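Local coordinates for protein separin (PDB 5U1T) that cleaves the SCC1 subunit of cohesin at the onset of anaphase as a caspase-like cysteine protease, and is kept inactive by securin for most of the cell cycle, at residues V735-I740 against R785-K790; E681-H686 against P716-I721; L727-Y732 against L774-K779; K765-A770 against K790-S795; S688-V693 against Q704-K709. All coordinates share one frame; numbering follows the deposited sequence.

How the interactions relate
Following the chain from its N terminus, helix 680-689 comes first. Interaction 2 joins it to the loop after helix 700-714, and interaction 5 closes a shorter loop nested inside that one, tying the end of helix 680-689 to helix 700-714. The other three contacts come later and cross one another: 727-732, 735-740 and 765-770 open in turn, then interactions 3, 1 and 4 close in the same order. Together they bind helices 729-752, 756-775 and 782-805, with K790 shared by interactions 1 and 4. Helix 729-752 joins the two groups, since V735 and N739 lie against the 716-721 loop and L738 touches S688 and I691.

Interaction 1: V735-I740 against R785-K790; sequences VILLNI and RLALLK
L737 reaches across to A787 and L788 with a different methyl for each: its CD1 lies 3.8 Å from A787 CB, while its CD2 rests 3.9 Å from L788 CD1 and about as close to L788 CB. The fork of the leucine is therefore spread over two successive residues of the facing helix. Its first torsion sets this up, with CG anti to the carbonyl carbon (chi1 -69°) and the branch carried straight out between the two helices. L788 has CG anti to the backbone N (chi1 -176°), and the two leucine side chains cross at about a right angle. Both belong to a run of three consecutive helices in the helical part of separase: 729-752 and 782-805 run nearly parallel here, at 19° with their axes 10.5 Å apart, and helix 756-775 between them in sequence runs back the other way. That middle helix fills in one side, with L773 against I736 and L737, L769 against I740 and L774 against L788. I740, one turn after L737, adds a looser touch, its CD1 lying 4.3 Å from L788 CD1. L788 also meets an apolar side chain of another protein chain, probably securin, and R785, on the side of its helix turned from 735-740, donates from NH2 to the backbone of that same chain.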
# COMPACT_ATOMS: atom_id res chain seq x y z
N VAL A 735 8.28 -4.68 6.27
CA VAL A 735 8.62 -3.74 7.35
C VAL A 735 8.55 -2.29 6.85
O VAL A 735 7.95 -1.43 7.50
CB VAL A 735 10.04 -4.05 7.93
CG1 VAL A 735 10.62 -2.86 8.66
CG2 VAL A 735 10.00 -5.26 8.85
N ILE A 736 9.17 -2.02 5.71
CA ILE A 736 9.17 -0.68 5.16
C ILE A 736 7.74 -0.25 4.88
O ILE A 736 7.36 0.87 5.18
CB ILE A 736 10.00 -0.58 3.87
CG1 ILE A 736 11.45 -0.99 4.14
CG2 ILE A 736 9.99 0.82 3.33
CD1 ILE A 736 12.35 -0.90 2.90
N LEU A 737 6.94 -1.16 4.31
CA LEU A 737 5.53 -0.87 4.06
C LEU A 737 4.77 -0.54 5.35
O LEU A 737 3.87 0.30 5.33
CB LEU A 737 4.86 -2.04 3.35
CG LEU A 737 5.28 -2.31 1.91
CD1 LEU A 737 4.68 -3.62 1.43
CD2 LEU A 737 4.89 -1.17 0.99
N LEU A 738 5.12 -1.21 6.45
CA LEU A 738 4.48 -0.92 7.73
C LEU A 738 4.73 0.52 8.13
O LEU A 738 3.82 1.25 8.55
CB LEU A 738 4.99 -1.86 8.83
CG LEU A 738 4.44 -1.55 10.23
CD1 LEU A 738 3.01 -2.02 10.35
CD2 LEU A 738 5.31 -2.13 11.32
N ASN A 739 5.99 0.93 8.01
CA ASN A 739 6.41 2.26 8.43
C ASN A 739 5.87 3.32 7.48
O ASN A 739 5.64 4.44 7.88
CB ASN A 739 7.93 2.33 8.53
CG ASN A 739 8.47 1.64 9.79
OD1 ASN A 739 8.63 0.42 9.81
ND2 ASN A 739 8.76 2.41 10.82
N ILE A 740 5.65 2.95 6.23
CA ILE A 740 5.03 3.84 5.27
C ILE A 740 3.60 4.11 5.72
O ILE A 740 3.15 5.26 5.76
CB ILE A 740 5.06 3.25 3.86
CG1 ILE A 740 6.48 3.33 3.29
CG2 ILE A 740 4.04 3.94 2.96
CD1 ILE A 740 6.68 2.71 1.91
N ARG A 785 3.05 -5.31 -3.80
CA ARG A 785 2.89 -4.32 -4.86
C ARG A 785 1.56 -3.60 -4.66
O ARG A 785 1.46 -2.39 -4.85
CB ARG A 785 2.97 -4.97 -6.24
CG ARG A 785 2.89 -3.97 -7.36
CD ARG A 785 2.94 -4.64 -8.69
NE ARG A 785 1.83 -5.55 -8.90
CZ ARG A 785 0.74 -5.25 -9.60
NH1 ARG A 785 -0.22 -6.14 -9.75
NH2 ARG A 785 0.61 -4.05 -10.15
N LEU A 786 0.53 -4.35 -4.27
CA LEU A 786 -0.78 -3.79 -4.05
C LEU A 786 -0.74 -2.92 -2.81
O LEU A 786 -1.37 -1.88 -2.77
CB LEU A 786 -1.84 -4.89 -3.91
CG LEU A 786 -2.02 -5.84 -5.10
CD1 LEU A 786 -3.01 -6.94 -4.75
CD2 LEU A 786 -2.43 -5.10 -6.37
N ALA A 787 -0.01 -3.37 -1.79
CA ALA A 787 0.12 -2.61 -0.55
C ALA A 787 0.66 -1.22 -0.85
O ALA A 787 0.12 -0.22 -0.39
CB ALA A 787 1.03 -3.32 0.43
N LEU A 788 1.72 -1.20 -1.65
CA LEU A 788 2.44 -0.01 -2.04
C LEU A 788 1.62 0.89 -2.95
O LEU A 788 1.79 2.10 -2.96
CB LEU A 788 3.74 -0.41 -2.72
CG LEU A 788 4.65 0.74 -3.11
CD1 LEU A 788 4.99 1.53 -1.87
CD2 LEU A 788 5.90 0.16 -3.75
N LEU A 789 0.73 0.29 -3.75
CA LEU A 789 -0.16 1.04 -4.59
C LEU A 789 -1.15 1.82 -3.73
O LEU A 789 -1.35 3.01 -3.92
CB LEU A 789 -0.89 0.12 -5.56
CG LEU A 789 -0.08 -0.20 -6.81
CD1 LEU A 789 -0.83 -1.17 -7.71
CD2 LEU A 789 0.24 1.09 -7.57
N LYS A 790 -1.75 1.12 -2.78
CA LYS A 790 -2.71 1.72 -1.87
C LYS A 790 -2.03 2.84 -1.09
O LYS A 790 -2.57 3.94 -0.94
CB LYS A 790 -3.31 0.66 -0.93
CG LYS A 790 -4.55 -0.04 -1.48
CD LYS A 790 -5.73 0.97 -1.70
CE LYS A 790 -7.08 0.29 -2.13
NZ LYS A 790 -8.20 1.29 -2.39

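Interaction 2: E681-H686 against P716-I721; sequences EQALLH and PELFDI
L684 and L718 bring their CA atoms to 6.8 Å, the closest backbone approach between the middle of helix 680-689 and a short 3-10 segment, 716-718, whose turn is tied by F719 N to P716 O. One leucine methyl does nearly all the work from the loop side. L718 CD2 sits 3.8 Å from L684 CD2 and 3.9 Å from L684 CG, so it beds against the fork of the helix leucine as well as one of its methyls. The same methyl also comes within 4.2 Å of A683 CB and 4.1 Å of the A683 carbonyl carbon, where the small alanine lets it come down close to the helix backbone. L718 has CG anti to its carbonyl carbon (chi1 -71°); with CD1 continuing the chain (chi2 -174°), CD2 is the branch left facing the helix. L684 has its CG on the same side, beside the backbone N, and the two chains slide past each other in opposite directions. All three residues are buried, and the contact is wholly apolar. Around it, L711 of helix 700-714 backs L718, and L675 of the loop before helix 680-689 lies against A683. L684 continues on to K734 and L738 of helix 729-752, and that helix is also fastened by a salt bridge from E681 OE2 to K734 NZ.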
# COMPACT_ATOMS: atom_id res chain seq x y z
N GLU A 681 6.38 -12.00 10.98
CA GLU A 681 5.28 -11.92 10.02
C GLU A 681 3.94 -11.68 10.72
O GLU A 681 3.13 -10.88 10.26
CB GLU A 681 5.21 -13.18 9.16
CG GLU A 681 5.06 -12.83 7.69
CD GLU A 681 4.46 -13.95 6.83
OE1 GLU A 681 4.67 -15.17 7.15
OE2 GLU A 681 3.79 -13.60 5.82
N GLN A 682 3.71 -12.36 11.84
CA GLN A 682 2.46 -12.18 12.55
C GLN A 682 2.41 -10.82 13.23
O GLN A 682 1.35 -10.22 13.36
CB GLN A 682 2.26 -13.30 13.56
CG GLN A 682 1.51 -14.48 12.98
CD GLN A 682 2.26 -15.18 11.84
OE1 GLN A 682 3.44 -15.56 11.98
NE2 GLN A 682 1.58 -15.36 10.69
N ALA A 683 3.57 -10.33 13.67
CA ALA A 683 3.65 -9.04 14.35
C ALA A 683 3.42 -7.91 13.36
O ALA A 683 2.78 -6.91 13.69
CB ALA A 683 5.00 -8.89 15.02
N LEU A 684 3.94 -8.08 12.15
CA LEU A 684 3.68 -7.12 11.09
C LEU A 684 2.19 -7.09 10.82
O LEU A 684 1.59 -6.03 10.63
CB LEU A 684 4.47 -7.48 9.83
CG LEU A 684 5.91 -6.96 9.73
CD1 LEU A 684 6.66 -7.67 8.60
CD2 LEU A 684 5.95 -5.45 9.52
N LEU A 685 1.59 -8.27 10.82
CA LEU A 685 0.17 -8.38 10.53
C LEU A 685 -0.68 -7.72 11.60
O LEU A 685 -1.59 -6.96 11.30
CB LEU A 685 -0.21 -9.84 10.38
CG LEU A 685 -1.49 -10.05 9.59
CD1 LEU A 685 -1.19 -9.68 8.15
CD2 LEU A 685 -1.95 -11.50 9.73
N HIS A 686 -0.38 -8.01 12.85
CA HIS A 686 -1.08 -7.41 13.96
C HIS A 686 -0.94 -5.87 13.93
O HIS A 686 -1.94 -5.13 14.03
CB HIS A 686 -0.54 -8.01 15.27
CG HIS A 686 -1.16 -7.45 16.51
ND1 HIS A 686 -2.49 -7.08 16.59
CD2 HIS A 686 -0.63 -7.20 17.74
CE1 HIS A 686 -2.74 -6.62 17.81
NE2 HIS A 686 -1.64 -6.69 18.52
N PRO A 716 11.30 -4.14 18.04
CA PRO A 716 12.19 -3.20 17.37
C PRO A 716 12.31 -3.47 15.87
O PRO A 716 12.33 -2.54 15.06
CB PRO A 716 13.55 -3.44 18.06
CG PRO A 716 13.21 -3.98 19.37
CD PRO A 716 11.97 -4.81 19.17
N GLU A 717 12.35 -4.74 15.50
CA GLU A 717 12.58 -5.11 14.12
C GLU A 717 11.39 -4.70 13.24
O GLU A 717 11.47 -4.80 12.01
CB GLU A 717 12.87 -6.62 13.98
CG GLU A 717 11.79 -7.53 14.56
CD GLU A 717 11.98 -7.86 16.05
OE1 GLU A 717 12.23 -6.95 16.86
OE2 GLU A 717 11.86 -9.06 16.41
N LEU A 718 10.31 -4.23 13.86
CA LEU A 718 9.19 -3.68 13.10
C LEU A 718 9.60 -2.35 12.52
O LEU A 718 8.94 -1.80 11.64
CB LEU A 718 7.95 -3.50 13.97
CG LEU A 718 7.19 -4.74 14.44
CD1 LEU A 718 5.92 -4.33 15.16
CD2 LEU A 718 6.88 -5.63 13.25
N PHE A 719 10.71 -1.83 13.02
CA PHE A 719 11.16 -0.49 12.67
C PHE A 719 12.60 -0.51 12.19
O PHE A 719 13.31 0.49 12.29
CB PHE A 719 11.00 0.44 13.86
CG PHE A 719 9.62 0.43 14.45
CD1 PHE A 719 9.26 -0.48 15.43
CD2 PHE A 719 8.66 1.34 14.01
CE1 PHE A 719 7.99 -0.50 15.96
CE2 PHE A 719 7.39 1.33 14.55
CZ PHE A 719 7.05 0.41 15.52
N ASP A 720 13.04 -1.65 11.67
CA ASP A 720 14.39 -1.76 11.14
C ASP A 720 14.40 -1.54 9.64
O ASP A 720 14.59 -2.47 8.86
CB ASP A 720 15.00 -3.12 11.46
CG ASP A 720 16.46 -3.19 11.11
OD1 ASP A 720 17.09 -2.12 10.96
OD2 ASP A 720 16.98 -4.32 11.00
N ILE A 721 14.18 -0.29 9.26
CA ILE A 721 14.05 0.07 7.86
C ILE A 721 15.40 0.08 7.14
O ILE A 721 15.45 0.22 5.92
CB ILE A 721 13.37 1.44 7.70
CG1 ILE A 721 13.98 2.46 8.66
CG2 ILE A 721 11.89 1.32 7.98
CD1 ILE A 721 14.93 3.43 8.01

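Interaction 3: L727-Y732 against L774-K779; sequences LPMSLY and LKKKNK
The first turn of helix 729-752 meets the loop that leads from helix 756-775 to helix 782-805: M729 and Y732 pack on K776 and N778. M729 CG lies 3.8 Å from both CB and ND2 of N778, the two chains sliding past each other in opposite directions. The bend at its second torsion (chi2 70°) then turns SD over to K776 CG, 4.0 Å away. P728 stands at the N-cap position, and its carbonyl accepts Y732 N, which fixes the turn that presents both side chains. Replacing M729 with an alanine would probably open a gap beside K776 CG and leave the N778 side chain freer to turn. The lysine bends at chi2 and crosses the tyrosine at about a right angle, with its aliphatic CE 3.6 Å from Y732 CE2. Farther back, K776 also touches I733 and I736, while its carbonyl oxygen accepts a hydrogen bond from a basic side chain of another protein chain.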
# COMPACT_ATOMS: atom_id res chain seq x y z
N LEU A 727 16.73 -9.37 7.50
CA LEU A 727 15.60 -10.28 7.30
C LEU A 727 15.57 -10.72 5.85
O LEU A 727 16.19 -10.10 5.00
CB LEU A 727 14.29 -9.60 7.69
CG LEU A 727 14.21 -8.99 9.09
CD1 LEU A 727 12.81 -8.49 9.38
CD2 LEU A 727 14.66 -9.98 10.15
N PRO A 728 14.84 -11.81 5.55
CA PRO A 728 14.55 -12.09 4.14
C PRO A 728 13.97 -10.85 3.46
O PRO A 728 13.17 -10.16 4.08
CB PRO A 728 13.51 -13.22 4.20
CG PRO A 728 13.76 -13.88 5.50
CD PRO A 728 14.28 -12.84 6.45
N MET A 729 14.38 -10.57 2.23
CA MET A 729 13.95 -9.37 1.51
C MET A 729 12.43 -9.19 1.53
O MET A 729 11.94 -8.06 1.66
CB MET A 729 14.47 -9.42 0.07
CG MET A 729 14.16 -8.19 -0.80
SD MET A 729 15.07 -6.68 -0.36
CE MET A 729 16.72 -7.35 -0.09
N SER A 730 11.69 -10.29 1.42
CA SER A 730 10.22 -10.24 1.41
C SER A 730 9.59 -9.66 2.69
O SER A 730 8.56 -8.98 2.61
CB SER A 730 9.65 -11.63 1.18
OG SER A 730 9.69 -12.35 2.40
N LEU A 731 10.20 -9.95 3.83
CA LEU A 731 9.78 -9.40 5.12
C LEU A 731 10.31 -7.99 5.30
O LEU A 731 9.69 -7.16 5.96
CB LEU A 731 10.28 -10.26 6.28
CG LEU A 731 9.70 -11.65 6.51
CD1 LEU A 731 10.21 -12.16 7.85
CD2 LEU A 731 8.19 -11.60 6.46
N TYR A 732 11.49 -7.74 4.76
CA TYR A 732 12.08 -6.42 4.89
C TYR A 732 11.23 -5.42 4.13
O TYR A 732 10.98 -4.33 4.62
CB TYR A 732 13.53 -6.41 4.40
CG TYR A 732 14.16 -5.03 4.38
CD1 TYR A 732 13.96 -4.14 5.43
CD2 TYR A 732 14.95 -4.63 3.31
CE1 TYR A 732 14.54 -2.87 5.41
CE2 TYR A 732 15.53 -3.37 3.28
CZ TYR A 732 15.32 -2.50 4.33
OH TYR A 732 15.89 -1.25 4.29
N LEU A 774 11.27 0.98 -3.56
CA LEU A 774 11.30 0.60 -4.94
C LEU A 774 12.71 0.38 -5.43
O LEU A 774 12.91 -0.30 -6.41
CB LEU A 774 10.67 1.68 -5.79
CG LEU A 774 9.19 1.87 -5.57
CD1 LEU A 774 8.72 3.06 -6.35
CD2 LEU A 774 8.42 0.64 -5.98
N LYS A 775 13.69 0.93 -4.76
CA LYS A 775 15.04 0.75 -5.23
C LYS A 775 15.64 -0.55 -4.77
O LYS A 775 16.63 -1.01 -5.30
CB LYS A 775 15.90 1.94 -4.87
CG LYS A 775 15.76 3.08 -5.86
CD LYS A 775 15.51 4.39 -5.14
CE LYS A 775 16.16 4.39 -3.76
NZ LYS A 775 16.39 5.76 -3.20
N LYS A 776 15.03 -1.16 -3.78
CA LYS A 776 15.48 -2.45 -3.33
C LYS A 776 15.44 -3.39 -4.51
O LYS A 776 14.48 -3.42 -5.26
CB LYS A 776 14.53 -3.00 -2.28
CG LYS A 776 14.93 -2.73 -0.85
CD LYS A 776 15.81 -1.52 -0.71
CE LYS A 776 15.66 -0.91 0.66
NZ LYS A 776 16.78 0.01 0.92
N LYS A 777 16.43 -4.26 -4.64
CA LYS A 777 16.51 -5.19 -5.77
C LYS A 777 15.38 -6.21 -6.00
O LYS A 777 15.30 -6.78 -7.06
CB LYS A 777 17.85 -5.91 -5.77
CG LYS A 777 18.94 -5.10 -6.44
CD LYS A 777 20.31 -5.53 -5.95
CE LYS A 777 21.12 -4.36 -5.42
NZ LYS A 777 21.87 -4.69 -4.17
N ASN A 778 14.55 -6.43 -5.01
CA ASN A 778 13.40 -7.31 -5.05
C ASN A 778 12.54 -7.32 -6.30
O ASN A 778 12.31 -6.31 -6.93
CB ASN A 778 12.49 -6.83 -3.93
CG ASN A 778 11.44 -7.84 -3.55
OD1 ASN A 778 10.32 -7.50 -3.24
ND2 ASN A 778 11.82 -9.11 -3.59
N LYS A 779 12.03 -8.49 -6.61
CA LYS A 779 11.09 -8.63 -7.68
C LYS A 779 9.84 -8.55 -6.84
O LYS A 779 9.38 -9.55 -6.33
CB LYS A 779 11.20 -9.99 -8.32
CG LYS A 779 12.50 -10.21 -9.06
CD LYS A 779 12.58 -11.60 -9.67
CE LYS A 779 13.87 -11.82 -10.42
NZ LYS A 779 13.95 -13.19 -11.00

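Interaction 4: K765-A770 against K790-S795; sequences KAQNLA and KSLSFS
Q767, S795 and L792 carry this packing between two helices that follow each other in the chain, 756-775 and 782-805. They form an antiparallel helical hairpin, with segment axes 9.9 Å apart and directions differing by 143°. The glutamine meets the serine with its aliphatic part: Q767 CG is the carbon nearest to S795 OG, at 3.2 Å. With its CG anti to the carbonyl carbon and the chain extended beyond, Q767 runs past S795 and brings the amide end toward L792, whose CD1 lies 4.3 Å from Q767 NE2. The same leucine methyl is 4.5 Å from A770 CB, so L792 spans one turn of that helix, from Q767 to A770. Its first torsion, CG anti to the backbone N, turns the fork toward them. Q767 and L792 each also pack on an aromatic side chain of another protein chain, whereas N744 of helix 729-752 touches S795 and A766 and donates to S791 O. An alanine in place of S795 would probably leave L792 O without its hydroxyl partner and open a small gap against Q767 CG. The S795 hydroxyl, held between the backbone N and the carbonyl carbon (chi1 81°), donates back to L792 O at 3.3 Å, from 39° above the carbonyl plane.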
# COMPACT_ATOMS: atom_id res chain seq x y z
N LYS A 765 7.92 11.75 4.43
CA LYS A 765 8.66 10.59 4.85
C LYS A 765 8.07 9.34 4.20
O LYS A 765 8.79 8.46 3.74
CB LYS A 765 8.63 10.44 6.37
CG LYS A 765 9.32 11.53 7.11
CD LYS A 765 9.16 11.30 8.59
CE LYS A 765 9.74 12.45 9.38
NZ LYS A 765 9.45 12.32 10.82
N ALA A 766 6.74 9.28 4.19
CA ALA A 766 6.02 8.17 3.61
C ALA A 766 6.42 8.02 2.15
O ALA A 766 6.65 6.91 1.67
CB ALA A 766 4.53 8.36 3.74
N GLN A 767 6.53 9.13 1.45
CA GLN A 767 6.90 9.09 0.04
C GLN A 767 8.37 8.76 -0.17
O GLN A 767 8.73 8.14 -1.16
CB GLN A 767 6.57 10.41 -0.62
CG GLN A 767 5.13 10.57 -0.94
CD GLN A 767 4.92 11.60 -2.02
OE1 GLN A 767 5.60 12.65 -2.05
NE2 GLN A 767 3.99 11.31 -2.94
N ASN A 768 9.22 9.21 0.74
CA ASN A 768 10.63 8.91 0.59
C ASN A 768 10.90 7.44 0.88
O ASN A 768 11.74 6.82 0.24
CB ASN A 768 11.46 9.81 1.50
CG ASN A 768 11.50 11.25 1.01
OD1 ASN A 768 11.18 11.53 -0.15
ND2 ASN A 768 11.90 12.17 1.88
N LEU A 769 10.16 6.87 1.81
CA LEU A 769 10.33 5.48 2.12
C LEU A 769 9.90 4.64 0.96
O LEU A 769 10.48 3.63 0.67
CB LEU A 769 9.48 5.11 3.31
CG LEU A 769 10.05 5.38 4.68
CD1 LEU A 769 9.10 4.82 5.68
CD2 LEU A 769 11.39 4.72 4.85
N ALA A 770 8.88 5.09 0.25
CA ALA A 770 8.38 4.36 -0.88
C ALA A 770 9.35 4.41 -2.03
O ALA A 770 9.42 3.50 -2.80
CB ALA A 770 7.03 4.89 -1.29
N LYS A 790 -1.75 1.12 -2.78
CA LYS A 790 -2.71 1.72 -1.87
C LYS A 790 -2.03 2.84 -1.09
O LYS A 790 -2.57 3.94 -0.94
CB LYS A 790 -3.31 0.66 -0.93
CG LYS A 790 -4.55 -0.04 -1.48
CD LYS A 790 -5.73 0.97 -1.70
CE LYS A 790 -7.08 0.29 -2.13
NZ LYS A 790 -8.20 1.29 -2.39
N SER A 791 -0.82 2.58 -0.63
CA SER A 791 -0.08 3.54 0.19
C SER A 791 0.39 4.77 -0.58
O SER A 791 0.41 5.88 -0.03
CB SER A 791 1.11 2.86 0.84
OG SER A 791 0.77 2.42 2.13
N LEU A 792 0.79 4.57 -1.83
CA LEU A 792 1.41 5.65 -2.59
C LEU A 792 0.36 6.60 -3.10
O LEU A 792 0.62 7.79 -3.22
CB LEU A 792 2.21 5.09 -3.76
CG LEU A 792 3.08 6.09 -4.53
CD1 LEU A 792 3.84 7.02 -3.57
CD2 LEU A 792 4.04 5.34 -5.45
N SER A 793 -0.80 6.06 -3.44
CA SER A 793 -1.90 6.89 -3.92
C SER A 793 -2.46 7.68 -2.75
O SER A 793 -2.84 8.83 -2.90
CB SER A 793 -2.99 6.05 -4.60
OG SER A 793 -3.34 4.94 -3.80
N PHE A 794 -2.48 7.05 -1.58
CA PHE A 794 -2.95 7.67 -0.35
C PHE A 794 -2.13 8.92 -0.04
O PHE A 794 -2.68 9.98 0.25
CB PHE A 794 -2.87 6.68 0.82
CG PHE A 794 -3.24 7.26 2.17
CD1 PHE A 794 -2.39 8.15 2.83
CD2 PHE A 794 -4.42 6.88 2.79
CE1 PHE A 794 -2.73 8.68 4.07
CE2 PHE A 794 -4.76 7.39 4.04
CZ PHE A 794 -3.91 8.29 4.68
N SER A 795 -0.81 8.79 -0.10
CA SER A 795 0.04 9.89 0.29
C SER A 795 -0.08 11.05 -0.71
O SER A 795 0.01 12.19 -0.31
CB SER A 795 1.49 9.45 0.47
OG SER A 795 2.12 9.38 -0.78

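Interaction 5: S688-V693 against Q704-K709; sequences SSLINV and QIYFGK
I691 and L690 meet F707 and Y706 mostly through apolar contacts. I691 CG1 lies 3.6 Å from F707 CZ and 3.7 Å from CE1, the isoleucine crossing the ring direction at about a right angle. L690 divides itself between two rings: its CB is 4.4 Å from F707 CZ, while CD1 reaches the end of the tyrosine, 4.0 Å from Y706 OH. Between the aromatics themselves, Y706 and F707 differ in their first torsion, CG anti to the backbone N in the tyrosine (chi1 -174°) and beside it in the phenylalanine (chi1 -67°). These neighbours in sequence thereby turn against each other: Y706 CD2 stands 3.6 Å above the F707 ring, over its centre, and F707 CE2 lies at the edge of the tyrosine ring in its plane. F703, one turn back, also meets F707. A backbone polar atom also takes part: L690 O sits at the edge of F707, near the ring plane and 3.4 Å from CZ. The helix here, 704-709, has a wider pi-type turn at 706-709; the other segment is the end of helix 680-689 and the loop after it, with I691 also lying on K741 and E745 of helix 729-752. With no hydrogen bond between the two segments, the join rests on buried hydrocarbon and ring packing, and the slightly positive rim of F707 would probably suit the carbonyl oxygen beside it.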
# COMPACT_ATOMS: atom_id res chain seq x y z
N SER A 688 -0.02 -3.77 11.48
CA SER A 688 -0.54 -3.09 10.31
C SER A 688 -2.04 -2.79 10.47
O SER A 688 -2.51 -1.74 10.03
CB SER A 688 -0.30 -3.94 9.06
OG SER A 688 -0.32 -3.14 7.89
N SER A 689 -2.77 -3.68 11.12
CA SER A 689 -4.21 -3.53 11.23
C SER A 689 -4.61 -2.45 12.22
O SER A 689 -5.70 -1.89 12.14
CB SER A 689 -4.85 -4.85 11.64
OG SER A 689 -4.43 -5.23 12.94
N LEU A 690 -3.72 -2.16 13.16
CA LEU A 690 -4.02 -1.22 14.22
C LEU A 690 -3.72 0.22 13.85
O LEU A 690 -3.76 1.09 14.69
CB LEU A 690 -3.24 -1.58 15.47
CG LEU A 690 -3.71 -2.87 16.14
CD1 LEU A 690 -2.93 -3.15 17.41
CD2 LEU A 690 -5.21 -2.79 16.43
N ILE A 691 -3.44 0.49 12.59
CA ILE A 691 -2.92 1.79 12.23
C ILE A 691 -4.03 2.83 11.99
O ILE A 691 -3.89 3.97 12.43
CB ILE A 691 -1.99 1.67 11.02
CG1 ILE A 691 -0.67 1.01 11.46
CG2 ILE A 691 -1.70 3.03 10.39
CD1 ILE A 691 0.31 0.77 10.33
N ASN A 692 -5.12 2.44 11.33
CA ASN A 692 -6.28 3.29 11.02
C ASN A 692 -6.70 4.39 12.04
O ASN A 692 -6.81 4.11 13.23
CB ASN A 692 -7.47 2.37 10.79
CG ASN A 692 -8.55 3.00 9.96
OD1 ASN A 692 -9.15 3.99 10.35
ND2 ASN A 692 -8.83 2.41 8.80
N VAL A 693 -6.95 5.62 11.56
CA VAL A 693 -7.28 6.75 12.45
C VAL A 693 -8.56 6.50 13.23
O VAL A 693 -8.64 6.79 14.42
CB VAL A 693 -7.45 8.10 11.69
CG1 VAL A 693 -6.10 8.69 11.31
CG2 VAL A 693 -8.37 7.98 10.47
N GLN A 704 0.67 8.39 18.76
CA GLN A 704 2.11 8.58 18.74
C GLN A 704 2.79 7.79 19.85
O GLN A 704 3.89 7.29 19.65
CB GLN A 704 2.47 10.06 18.87
CG GLN A 704 2.29 10.87 17.59
CD GLN A 704 2.34 12.38 17.85
OE1 GLN A 704 2.82 12.81 18.91
NE2 GLN A 704 1.85 13.18 16.90
N ILE A 705 2.15 7.69 21.00
CA ILE A 705 2.76 6.92 22.07
C ILE A 705 2.89 5.46 21.65
O ILE A 705 3.94 4.84 21.81
CB ILE A 705 1.97 6.97 23.38
CG1 ILE A 705 1.77 8.42 23.83
CG2 ILE A 705 2.68 6.14 24.44
CD1 ILE A 705 3.03 9.11 24.37
N TYR A 706 1.82 4.94 21.06
CA TYR A 706 1.79 3.54 20.71
C TYR A 706 2.82 3.15 19.65
O TYR A 706 3.64 2.24 19.87
CB TYR A 706 0.41 3.14 20.21
CG TYR A 706 0.38 1.66 20.00
CD1 TYR A 706 0.55 0.79 21.07
CD2 TYR A 706 0.26 1.11 18.72
CE1 TYR A 706 0.56 -0.56 20.90
CE2 TYR A 706 0.27 -0.25 18.54
CZ TYR A 706 0.42 -1.08 19.63
OH TYR A 706 0.43 -2.45 19.47
N PHE A 707 2.77 3.82 18.50
CA PHE A 707 3.67 3.51 17.40
C PHE A 707 5.06 4.13 17.55
O PHE A 707 6.02 3.66 16.92
CB PHE A 707 3.05 3.95 16.08
CG PHE A 707 1.84 3.17 15.71
CD1 PHE A 707 1.96 1.90 15.18
CD2 PHE A 707 0.58 3.70 15.91
CE1 PHE A 707 0.86 1.17 14.84
CE2 PHE A 707 -0.53 2.98 15.57
CZ PHE A 707 -0.39 1.71 15.03
N GLY A 708 5.16 5.16 18.38
CA GLY A 708 6.40 5.88 18.56
C GLY A 708 7.18 5.46 19.78
O GLY A 708 8.39 5.65 19.82
N LYS A 709 6.52 4.89 20.78
CA LYS A 709 7.23 4.42 21.97
C LYS A 709 6.94 2.94 22.29
O LYS A 709 7.84 2.09 22.21
CB LYS A 709 6.90 5.31 23.17
CG LYS A 709 7.44 6.75 23.06
CD LYS A 709 7.73 7.33 24.44
CE LYS A 709 8.80 8.43 24.43
NZ LYS A 709 8.28 9.75 23.96